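Local coordinates for histidine triad protein (Plasmodium falciparum 3D7, PDB 5CS2), which probably hydrolyses diadenosine triphosphate to AMP and ADP, as a member of the histidine triad family, and is captured here in complex with the antimalarial natural product cyclomarin A, at residues G54-K65 against Q110-P121; F84-L92 against L190-F199. All coordinates share one frame; numbering follows the deposited sequence.

Interaction 1 of 2, residues G54-K65 against Q110-P121; sequences GHILLTTLKKKK and QTVDHVHIHIIP
H55 and H118 meet edge to edge, NE2 of H55 lying 2.9 Å from ND1 of H118 in a nearly straight hydrogen bond (163°) that runs in the plane of both rings. I120 packs on the H55 ring, its CG1 over one face in a CH-pi contact, 3.6 Å from the centroid. L57 lies alongside H118 and brings CD2 close to its ND1. At the pairing's other end, H114 extends its ring, with CG anti to the backbone N (chi1 -172°), into the turn after strand 56-60. There the one N-H of NE2 is shared between T60 OG1 (3.0 Å), in the ring plane, and T60 O (2.9 Å), tilted from it. K63 covers one ring face with its CA and CG, and T59 OG1, which donates to V115 O, lies over the opposite face.

Behind these side chains the two backbones pair antiparallel. I56 and I119 form one hydrogen-bonded pair and L58 and I117 another; their side chains share the face turned to helix 72-93, where CD1 of L58 reaches CD1 of I119 at 3.9 Å. Beyond the strand, V115 N binds K64 O, and the amide of Q110 reaches K65 O in its own plane.

Further out, H55 ND1 accepts a hydrogen bond from the backbone N of L51, H114 ND1 accepts one from that of G26, and H118 NE2 bonds weakly to OE1 of Q103, which, like H118, is predicted to bind substrate. Within the triad, H116 ND1 donates to H114 O at 2.7 Å, in its ring plane, which fixes the ring's rotation and is consistent with attack through NE2, as in other HIT enzymes. H114, H116 and H118 form the histidine triad motif of the HIT fold, H116 being its predicted nucleotidylated residue.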
loop_
_atom_site.group_PDB
_atom_site.type_symbol
_atom_site.label_atom_id
_atom_site.label_comp_id
_atom_site.label_asym_id
_atom_site.label_seq_id
_atom_site.Cartn_x
_atom_site.Cartn_y
_atom_site.Cartn_z
ATOM N N GLY A 54 2.639 16.180 8.951
ATOM C CA GLY A 54 3.312 15.442 7.887
ATOM C C GLY A 54 2.426 14.492 7.108
ATOM O O GLY A 54 2.906 13.829 6.192
ATOM N N HIS A 55 1.126 14.499 7.395
ATOM C CA HIS A 55 0.128 13.677 6.672
ATOM C C HIS A 55 0.084 14.117 5.216
ATOM O O HIS A 55 -0.257 15.267 4.910
ATOM C CB HIS A 55 -1.252 13.848 7.330
ATOM C CG HIS A 55 -2.351 12.956 6.809
ATOM N ND1 HIS A 55 -3.548 12.834 7.498
ATOM C CD2 HIS A 55 -2.413 12.199 5.690
ATOM C CE1 HIS A 55 -4.292 12.005 6.781
ATOM N NE2 HIS A 55 -3.647 11.577 5.698
ATOM N N ILE A 56 0.491 13.223 4.317
ATOM C CA ILE A 56 0.528 13.480 2.889
ATOM C C ILE A 56 -0.332 12.488 2.119
ATOM O O ILE A 56 -0.663 11.415 2.630
ATOM C CB ILE A 56 1.955 13.531 2.329
ATOM C CG1 ILE A 56 2.687 12.191 2.644
ATOM C CG2 ILE A 56 2.730 14.764 2.951
ATOM C CD1 ILE A 56 3.922 11.959 1.831
ATOM N N LEU A 57 -0.642 12.848 0.887
ATOM C CA LEU A 57 -1.463 12.020 -0.009
ATOM C C LEU A 57 -0.741 11.766 -1.304
ATOM O O LEU A 57 -0.094 12.675 -1.831
ATOM C CB LEU A 57 -2.798 12.753 -0.292
ATOM C CG LEU A 57 -3.627 13.105 0.948
ATOM C CD1 LEU A 57 -4.687 14.130 0.634
ATOM C CD2 LEU A 57 -4.194 11.863 1.609
ATOM N N LEU A 58 -0.887 10.550 -1.857
ATOM C CA LEU A 58 -0.342 10.210 -3.173
ATOM C C LEU A 58 -1.519 9.781 -4.029
ATOM O O LEU A 58 -2.367 9.036 -3.539
ATOM C CB LEU A 58 0.652 9.045 -3.126
ATOM C CG LEU A 58 1.805 9.153 -2.118
ATOM C CD1 LEU A 58 2.791 8.043 -2.355
ATOM C CD2 LEU A 58 2.567 10.449 -2.244
ATOM N N THR A 59 -1.589 10.257 -5.275
ATOM C CA THR A 59 -2.718 9.856 -6.112
ATOM C C THR A 59 -2.263 9.678 -7.529
ATOM O O THR A 59 -1.154 10.097 -7.882
ATOM C CB THR A 59 -3.909 10.834 -5.945
ATOM O OG1 THR A 59 -5.094 10.248 -6.512
ATOM C CG2 THR A 59 -3.681 12.139 -6.619
ATOM N N THR A 60 -3.120 9.086 -8.367
ATOM C CA THR A 60 -2.807 8.884 -9.777
ATOM C C THR A 60 -3.117 10.153 -10.549
ATOM O O THR A 60 -4.023 10.878 -10.167
ATOM C CB THR A 60 -3.630 7.720 -10.347
ATOM O OG1 THR A 60 -4.981 7.943 -9.949
ATOM C CG2 THR A 60 -3.144 6.356 -9.838
ATOM N N LEU A 61 -2.358 10.443 -11.616
ATOM C CA LEU A 61 -2.610 11.648 -12.412
ATOM C C LEU A 61 -3.949 11.479 -13.154
ATOM O O LEU A 61 -4.699 12.450 -13.308
ATOM C CB LEU A 61 -1.453 11.889 -13.404
ATOM C CG LEU A 61 -0.168 12.482 -12.810
ATOM C CD1 LEU A 61 1.040 12.221 -13.711
ATOM C CD2 LEU A 61 -0.310 13.965 -12.500
ATOM N N LYS A 62 -4.245 10.232 -13.572
ATOM C CA LYS A 62 -5.509 9.860 -14.216
ATOM C C LYS A 62 -6.530 9.499 -13.135
ATOM O O LYS A 62 -6.216 8.731 -12.221
ATOM C CB LYS A 62 -5.299 8.696 -15.204
ATOM C CG LYS A 62 -6.572 8.324 -15.968
ATOM C CD LYS A 62 -6.314 7.718 -17.346
ATOM C CE LYS A 62 -7.606 7.440 -18.097
ATOM N NZ LYS A 62 -8.359 8.687 -18.428
ATOM N N LYS A 63 -7.749 10.071 -13.217
ATOM C CA LYS A 63 -8.789 9.795 -12.233
ATOM C C LYS A 63 -9.289 8.354 -12.390
ATOM O O LYS A 63 -9.787 7.974 -13.451
ATOM C CB LYS A 63 -9.945 10.797 -12.341
ATOM C CG LYS A 63 -10.851 10.780 -11.128
ATOM C CD LYS A 63 -12.256 11.252 -11.466
ATOM C CE LYS A 63 -13.221 10.919 -10.363
ATOM N NZ LYS A 63 -13.728 9.521 -10.445
ATOM N N LYS A 64 -9.060 7.539 -11.353
ATOM C CA LYS A 64 -9.491 6.143 -11.276
ATOM C C LYS A 64 -10.060 5.970 -9.889
ATOM O O LYS A 64 -9.438 6.413 -8.926
ATOM C CB LYS A 64 -8.343 5.190 -11.581
ATOM C CG LYS A 64 -8.178 5.004 -13.087
ATOM C CD LYS A 64 -6.823 4.501 -13.487
ATOM C CE LYS A 64 -6.687 4.526 -14.997
ATOM N NZ LYS A 64 -6.022 3.306 -15.546
ATOM N N LYS A 65 -11.275 5.406 -9.777
ATOM C CA LYS A 65 -11.973 5.325 -8.491
ATOM C C LYS A 65 -11.423 4.282 -7.511
ATOM O O LYS A 65 -11.211 4.583 -6.330
ATOM C CB LYS A 65 -13.484 5.090 -8.704
ATOM C CG LYS A 65 -14.301 5.216 -7.421
ATOM C CD LYS A 65 -15.783 4.994 -7.665
ATOM C CE LYS A 65 -16.567 5.144 -6.393
ATOM N NZ LYS A 65 -18.012 4.887 -6.615
ATOM N N GLN A 110 -13.719 6.154 1.966
ATOM C CA GLN A 110 -13.226 7.027 0.885
ATOM C C GLN A 110 -14.223 8.205 0.690
ATOM O O GLN A 110 -15.426 7.954 0.566
ATOM C CB GLN A 110 -13.113 6.206 -0.403
ATOM C CG GLN A 110 -12.445 6.899 -1.574
ATOM C CD GLN A 110 -12.602 6.120 -2.853
ATOM O OE1 GLN A 110 -13.656 5.540 -3.136
ATOM N NE2 GLN A 110 -11.579 6.121 -3.684
ATOM N N THR A 111 -13.739 9.472 0.746
ATOM C CA THR A 111 -14.614 10.667 0.571
ATOM C C THR A 111 -14.431 11.322 -0.796
ATOM O O THR A 111 -15.317 12.046 -1.260
ATOM C CB THR A 111 -14.466 11.700 1.697
ATOM O OG1 THR A 111 -13.094 11.914 2.010
ATOM C CG2 THR A 111 -15.262 11.337 2.935
ATOM N N VAL A 112 -13.296 11.050 -1.448
ATOM C CA VAL A 112 -12.969 11.546 -2.776
ATOM C C VAL A 112 -12.839 10.316 -3.673
ATOM O O VAL A 112 -12.032 9.424 -3.374
ATOM C CB VAL A 112 -11.666 12.398 -2.779
ATOM C CG1 VAL A 112 -11.293 12.807 -4.193
ATOM C CG2 VAL A 112 -11.805 13.628 -1.870
ATOM N N ASP A 113 -13.626 10.252 -4.763
ATOM C CA ASP A 113 -13.694 9.088 -5.661
ATOM C C ASP A 113 -12.514 9.006 -6.597
ATOM O O ASP A 113 -12.672 9.005 -7.802
ATOM C CB ASP A 113 -15.052 9.063 -6.402
ATOM C CG ASP A 113 -16.232 9.032 -5.431
ATOM O OD1 ASP A 113 -16.058 8.531 -4.291
ATOM O OD2 ASP A 113 -17.302 9.555 -5.785
ATOM N N HIS A 114 -11.304 8.835 -6.025
ATOM C CA HIS A 114 -10.063 8.823 -6.791
ATOM C C HIS A 114 -9.064 8.119 -5.853
ATOM O O HIS A 114 -8.956 8.524 -4.699
ATOM C CB HIS A 114 -9.632 10.293 -7.049
ATOM C CG HIS A 114 -8.474 10.481 -7.982
ATOM N ND1 HIS A 114 -8.298 11.679 -8.668
ATOM C CD2 HIS A 114 -7.452 9.644 -8.298
ATOM C CE1 HIS A 114 -7.213 11.515 -9.412
ATOM N NE2 HIS A 114 -6.644 10.321 -9.191
ATOM N N VAL A 115 -8.477 7.013 -6.314
ATOM C CA VAL A 115 -7.514 6.178 -5.557
ATOM C C VAL A 115 -6.457 7.068 -4.953
ATOM O O VAL A 115 -5.815 7.817 -5.685
ATOM C CB VAL A 115 -6.781 5.133 -6.459
ATOM C CG1 VAL A 115 -5.809 4.284 -5.620
ATOM C CG2 VAL A 115 -7.753 4.245 -7.192
ATOM N N HIS A 116 -6.248 6.959 -3.650
ATOM C CA HIS A 116 -5.134 7.706 -3.021
ATOM C C HIS A 116 -4.536 6.958 -1.833
ATOM O O HIS A 116 -5.237 6.235 -1.117
ATOM C CB HIS A 116 -5.525 9.155 -2.655
ATOM C CG HIS A 116 -6.713 9.291 -1.761
ATOM N ND1 HIS A 116 -7.999 9.073 -2.236
ATOM C CD2 HIS A 116 -6.782 9.661 -0.466
ATOM C CE1 HIS A 116 -8.805 9.288 -1.212
ATOM N NE2 HIS A 116 -8.128 9.659 -0.124
ATOM N N ILE A 117 -3.227 7.165 -1.593
ATOM C CA ILE A 117 -2.574 6.546 -0.446
ATOM C C ILE A 117 -2.304 7.631 0.579
ATOM O O ILE A 117 -1.793 8.703 0.217
ATOM C CB ILE A 117 -1.213 5.922 -0.867
ATOM C CG1 ILE A 117 -1.356 4.824 -1.955
ATOM C CG2 ILE A 117 -0.446 5.401 0.384
ATOM C CD1 ILE A 117 -0.020 4.219 -2.552
ATOM N N HIS A 118 -2.618 7.345 1.831
ATOM C CA HIS A 118 -2.339 8.197 2.981
ATOM C C HIS A 118 -1.010 7.747 3.553
ATOM O O HIS A 118 -0.797 6.538 3.757
ATOM C CB HIS A 118 -3.369 8.004 4.091
ATOM C CG HIS A 118 -4.724 8.471 3.719
ATOM N ND1 HIS A 118 -5.140 9.753 3.994
ATOM C CD2 HIS A 118 -5.715 7.803 3.087
ATOM C CE1 HIS A 118 -6.383 9.823 3.538
ATOM N NE2 HIS A 118 -6.764 8.669 2.986
ATOM N N ILE A 119 -0.121 8.705 3.850
ATOM C CA ILE A 119 1.146 8.392 4.527
ATOM C C ILE A 119 1.140 9.318 5.714
ATOM O O ILE A 119 1.117 10.543 5.529
ATOM C CB ILE A 119 2.393 8.599 3.669
ATOM C CG1 ILE A 119 2.443 7.624 2.491
ATOM C CG2 ILE A 119 3.684 8.497 4.545
ATOM C CD1 ILE A 119 3.558 7.954 1.487
ATOM N N ILE A 120 1.147 8.751 6.914
ATOM C CA ILE A 120 1.086 9.552 8.148
ATOM C C ILE A 120 2.271 9.209 9.029
ATOM O O ILE A 120 2.325 8.117 9.617
ATOM C CB ILE A 120 -0.255 9.427 8.926
ATOM C CG1 ILE A 120 -1.494 9.609 8.016
ATOM C CG2 ILE A 120 -0.284 10.413 10.123
ATOM C CD1 ILE A 120 -2.745 8.892 8.461
ATOM N N PRO A 121 3.196 10.158 9.225
ATOM C CA PRO A 121 4.333 9.897 10.128
ATOM C C PRO A 121 3.798 9.675 11.531
ATOM O O PRO A 121 2.801 10.292 11.909
ATOM C CB PRO A 121 5.147 11.198 10.050
ATOM C CG PRO A 121 4.743 11.819 8.737
ATOM C CD PRO A 121 3.273 11.517 8.651
#

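Interaction 2 of 2, residues F84-L92 against L190-F199; sequences FMCYIMGNL and LIKSYINEKF
Aromatic contact comes first: F84 turns an edge toward the face of F199, with CE1 3.8 Å from CE2 of F199, centroids 5.3 Å apart and planes at 67°, a T-shaped pair. Y87 approaches the edge of the same F199 ring through CE2. On Y194, the leucine L92 lies over one face, its CD2 3.8 Å from CG of the tyrosine, while I88 CD1 meets the ring at its edge.

Apolar packing fills the centre with two reciprocal knobs into holes. I88 sits among I191, Y194, I195 and F199, its CD1 3.7 Å from CE2 of F199; I191 in turn sits among M85, I88, M89 and L92. Both methionines are bent at chi2 and chi3, which folds their sulfur ends back toward the second helix: M85 CE touches I191 CG2 at 3.8 Å, and M89 SD lies 3.8 Å from I191 CD1.

Polar contact is slight. N91 ND2 makes a weak, bent hydrogen bond (127°) to Y194 OH at 3.0 Å, near the rim of an otherwise apolar joint.

The segment axes cross at 104° and stay 10.6 Å apart at their closest. Helix 4-11 flanks the aromatic end, placing Y5 and L9 against F84 and F199, and F36 of strand 35-38 packs on M85 and I191, so that helix 181-199 is held against helix 72-93 and the sheet edge together.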
loop_
_atom_site.group_PDB
_atom_site.type_symbol
_atom_site.label_atom_id
_atom_site.label_comp_id
_atom_site.label_asym_id
_atom_site.label_seq_id
_atom_site.Cartn_x
_atom_site.Cartn_y
_atom_site.Cartn_z
ATOM N N PHE A 84 9.412 5.592 -1.485
ATOM C CA PHE A 84 10.316 6.744 -1.599
ATOM C C PHE A 84 9.879 7.845 -0.629
ATOM O O PHE A 84 10.723 8.419 0.066
ATOM C CB PHE A 84 10.341 7.269 -3.038
ATOM C CG PHE A 84 11.174 8.527 -3.219
ATOM C CD1 PHE A 84 12.569 8.463 -3.228
ATOM C CD2 PHE A 84 10.565 9.779 -3.295
ATOM C CE1 PHE A 84 13.339 9.622 -3.386
ATOM C CE2 PHE A 84 11.342 10.948 -3.402
ATOM C CZ PHE A 84 12.720 10.854 -3.476
ATOM N N MET A 85 8.545 8.174 -0.582
ATOM C CA MET A 85 8.063 9.232 0.300
ATOM C C MET A 85 8.151 8.886 1.776
ATOM O O MET A 85 8.407 9.774 2.573
ATOM C CB MET A 85 6.645 9.689 -0.085
ATOM C CG MET A 85 6.605 10.468 -1.391
ATOM S SD MET A 85 7.800 11.880 -1.495
ATOM C CE MET A 85 7.484 12.699 -0.073
ATOM N N CYS A 86 8.041 7.584 2.156
ATOM C CA CYS A 86 8.251 7.210 3.551
ATOM C C CYS A 86 9.703 7.466 3.924
ATOM O O CYS A 86 9.963 7.929 5.029
ATOM C CB CYS A 86 7.862 5.763 3.808
ATOM S SG CYS A 86 6.090 5.507 3.774
ATOM N N TYR A 87 10.623 7.232 2.989
ATOM C CA TYR A 87 12.049 7.534 3.218
ATOM C C TYR A 87 12.252 9.046 3.435
ATOM O O TYR A 87 12.806 9.450 4.456
ATOM C CB TYR A 87 12.896 7.029 2.054
ATOM C CG TYR A 87 14.377 7.334 2.182
ATOM C CD1 TYR A 87 15.188 6.611 3.062
ATOM C CD2 TYR A 87 14.962 8.362 1.451
ATOM C CE1 TYR A 87 16.557 6.868 3.160
ATOM C CE2 TYR A 87 16.323 8.653 1.571
ATOM C CZ TYR A 87 17.116 7.891 2.412
ATOM O OH TYR A 87 18.461 8.151 2.506
ATOM N N ILE A 88 11.719 9.882 2.520
ATOM C CA ILE A 88 11.833 11.349 2.630
ATOM C C ILE A 88 11.212 11.874 3.909
ATOM O O ILE A 88 11.865 12.621 4.638
ATOM C CB ILE A 88 11.189 12.017 1.366
ATOM C CG1 ILE A 88 11.945 11.646 0.058
ATOM C CG2 ILE A 88 11.065 13.547 1.555
ATOM C CD1 ILE A 88 13.521 11.994 -0.002
ATOM N N MET A 89 9.934 11.511 4.181
ATOM C CA MET A 89 9.219 11.969 5.365
ATOM C C MET A 89 9.906 11.513 6.645
ATOM O O MET A 89 9.872 12.235 7.647
ATOM C CB MET A 89 7.734 11.579 5.347
ATOM C CG MET A 89 6.963 12.081 4.119
ATOM S SD MET A 89 7.017 13.886 3.875
ATOM C CE MET A 89 5.902 14.393 5.072
ATOM N N GLY A 90 10.510 10.323 6.590
ATOM C CA GLY A 90 11.254 9.756 7.704
ATOM C C GLY A 90 12.404 10.662 8.075
ATOM O O GLY A 90 12.550 11.021 9.244
ATOM N N ASN A 91 13.159 11.094 7.057
ATOM C CA ASN A 91 14.280 12.023 7.213
ATOM C C ASN A 91 13.833 13.424 7.658
ATOM O O ASN A 91 14.496 14.013 8.512
ATOM C CB ASN A 91 15.098 12.083 5.947
ATOM C CG ASN A 91 15.810 10.796 5.596
ATOM O OD1 ASN A 91 15.899 9.856 6.386
ATOM N ND2 ASN A 91 16.350 10.727 4.388
ATOM N N LEU A 92 12.691 13.939 7.131
ATOM C CA LEU A 92 12.178 15.277 7.473
ATOM C C LEU A 92 11.484 15.407 8.830
ATOM O O LEU A 92 11.658 16.428 9.502
ATOM C CB LEU A 92 11.223 15.804 6.370
ATOM C CG LEU A 92 11.837 16.194 5.042
ATOM C CD1 LEU A 92 10.741 16.501 4.038
ATOM C CD2 LEU A 92 12.759 17.435 5.188
ATOM N N LEU A 190 9.223 22.630 1.705
ATOM C CA LEU A 190 10.204 21.935 2.536
ATOM C C LEU A 190 10.468 20.525 1.961
ATOM O O LEU A 190 11.628 20.114 1.814
ATOM C CB LEU A 190 9.684 21.855 3.975
ATOM C CG LEU A 190 10.531 21.047 4.963
ATOM C CD1 LEU A 190 11.607 21.929 5.625
ATOM C CD2 LEU A 190 9.644 20.399 6.033
ATOM N N ILE A 191 9.386 19.821 1.558
ATOM C CA ILE A 191 9.521 18.475 0.992
ATOM C C ILE A 191 10.201 18.489 -0.332
ATOM O O ILE A 191 11.172 17.776 -0.518
ATOM C CB ILE A 191 8.157 17.746 0.944
ATOM C CG1 ILE A 191 7.568 17.628 2.366
ATOM C CG2 ILE A 191 8.310 16.397 0.245
ATOM C CD1 ILE A 191 6.105 17.223 2.422
ATOM N N LYS A 192 9.736 19.354 -1.259
ATOM C CA LYS A 192 10.302 19.509 -2.587
ATOM C C LYS A 192 11.789 19.895 -2.496
ATOM O O LYS A 192 12.601 19.333 -3.224
ATOM C CB LYS A 192 9.568 20.670 -3.290
ATOM C CG LYS A 192 8.890 20.362 -4.582
ATOM C CD LYS A 192 8.343 21.649 -5.231
ATOM C CE LYS A 192 7.741 22.649 -4.241
ATOM N NZ LYS A 192 7.274 23.907 -4.910
ATOM N N SER A 193 12.136 20.840 -1.595
ATOM C CA SER A 193 13.517 21.321 -1.417
ATOM C C SER A 193 14.454 20.204 -1.000
ATOM O O SER A 193 15.547 20.088 -1.557
ATOM C CB SER A 193 13.586 22.459 -0.409
ATOM O OG SER A 193 12.851 23.571 -0.891
ATOM N N TYR A 194 13.982 19.344 -0.082
ATOM C CA TYR A 194 14.738 18.192 0.397
ATOM C C TYR A 194 14.958 17.170 -0.698
ATOM O O TYR A 194 16.075 16.712 -0.866
ATOM C CB TYR A 194 14.091 17.593 1.636
ATOM C CG TYR A 194 14.939 16.517 2.271
ATOM C CD1 TYR A 194 15.994 16.846 3.121
ATOM C CD2 TYR A 194 14.718 15.169 1.989
ATOM C CE1 TYR A 194 16.816 15.858 3.669
ATOM C CE2 TYR A 194 15.522 14.171 2.544
ATOM C CZ TYR A 194 16.574 14.522 3.376
ATOM O OH TYR A 194 17.352 13.535 3.921
ATOM N N ILE A 195 13.900 16.817 -1.483
ATOM C CA ILE A 195 14.047 15.894 -2.586
ATOM C C ILE A 195 15.119 16.422 -3.547
ATOM O O ILE A 195 16.035 15.688 -3.903
ATOM C CB ILE A 195 12.669 15.604 -3.282
ATOM C CG1 ILE A 195 11.698 14.934 -2.296
ATOM C CG2 ILE A 195 12.859 14.775 -4.542
ATOM C CD1 ILE A 195 10.141 14.894 -2.746
ATOM N N ASN A 196 15.018 17.711 -3.933
ATOM C CA ASN A 196 15.958 18.354 -4.853
ATOM C C ASN A 196 17.407 18.304 -4.356
ATOM O O ASN A 196 18.313 17.951 -5.119
ATOM C CB ASN A 196 15.517 19.790 -5.101
ATOM C CG ASN A 196 14.281 19.885 -5.961
ATOM O OD1 ASN A 196 13.902 18.930 -6.644
ATOM N ND2 ASN A 196 13.659 21.054 -5.980
ATOM N N GLU A 197 17.604 18.608 -3.098
ATOM C CA GLU A 197 18.934 18.641 -2.469
ATOM C C GLU A 197 19.627 17.263 -2.497
ATOM O O GLU A 197 20.805 17.169 -2.858
ATOM C CB GLU A 197 18.800 19.175 -1.031
ATOM C CG GLU A 197 20.113 19.291 -0.273
ATOM C CD GLU A 197 20.017 19.924 1.103
ATOM O OE1 GLU A 197 19.677 19.206 2.071
ATOM O OE2 GLU A 197 20.317 21.135 1.218
ATOM N N LYS A 198 18.872 16.195 -2.179
ATOM C CA LYS A 198 19.419 14.843 -2.100
ATOM C C LYS A 198 19.429 14.072 -3.390
ATOM O O LYS A 198 20.210 13.122 -3.515
ATOM C CB LYS A 198 18.654 14.048 -1.018
ATOM C CG LYS A 198 18.719 14.646 0.383
ATOM C CD LYS A 198 20.148 14.665 0.934
ATOM C CE LYS A 198 20.209 15.248 2.325
ATOM N NZ LYS A 198 21.616 15.418 2.770
ATOM N N PHE A 199 18.576 14.441 -4.360
ATOM C CA PHE A 199 18.428 13.632 -5.554
ATOM C C PHE A 199 18.618 14.317 -6.895
ATOM O O PHE A 199 18.402 13.674 -7.929
ATOM C CB PHE A 199 17.054 12.929 -5.502
ATOM C CG PHE A 199 17.034 11.912 -4.394
ATOM C CD1 PHE A 199 17.748 10.718 -4.510
ATOM C CD2 PHE A 199 16.429 12.201 -3.179
ATOM C CE1 PHE A 199 17.783 9.802 -3.452
ATOM C CE2 PHE A 199 16.491 11.298 -2.113
ATOM C CZ PHE A 199 17.172 10.113 -2.251
#

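Overall arrangement
Helix 72-93 links interactions 1 and 2. Their centres lie 19 Å apart, on opposite sides of the centre of the chain, yet they touch: M89 packs on G54 and I56, while M85 and C86 pack on I119. Along the chain the segments alternate, strand 56-60 leading to helix 72-93, and strand 116-122 preceding helix 181-199 across an unmodelled stretch. Interaction 1 joins two inner strands of the five-stranded antiparallel sheet that carries the histidine triad; helix 72-93 lies against that sheet, and interaction 2 adds the C-terminal helix to it, with the side chain of M85 about 11 Å from that of H118.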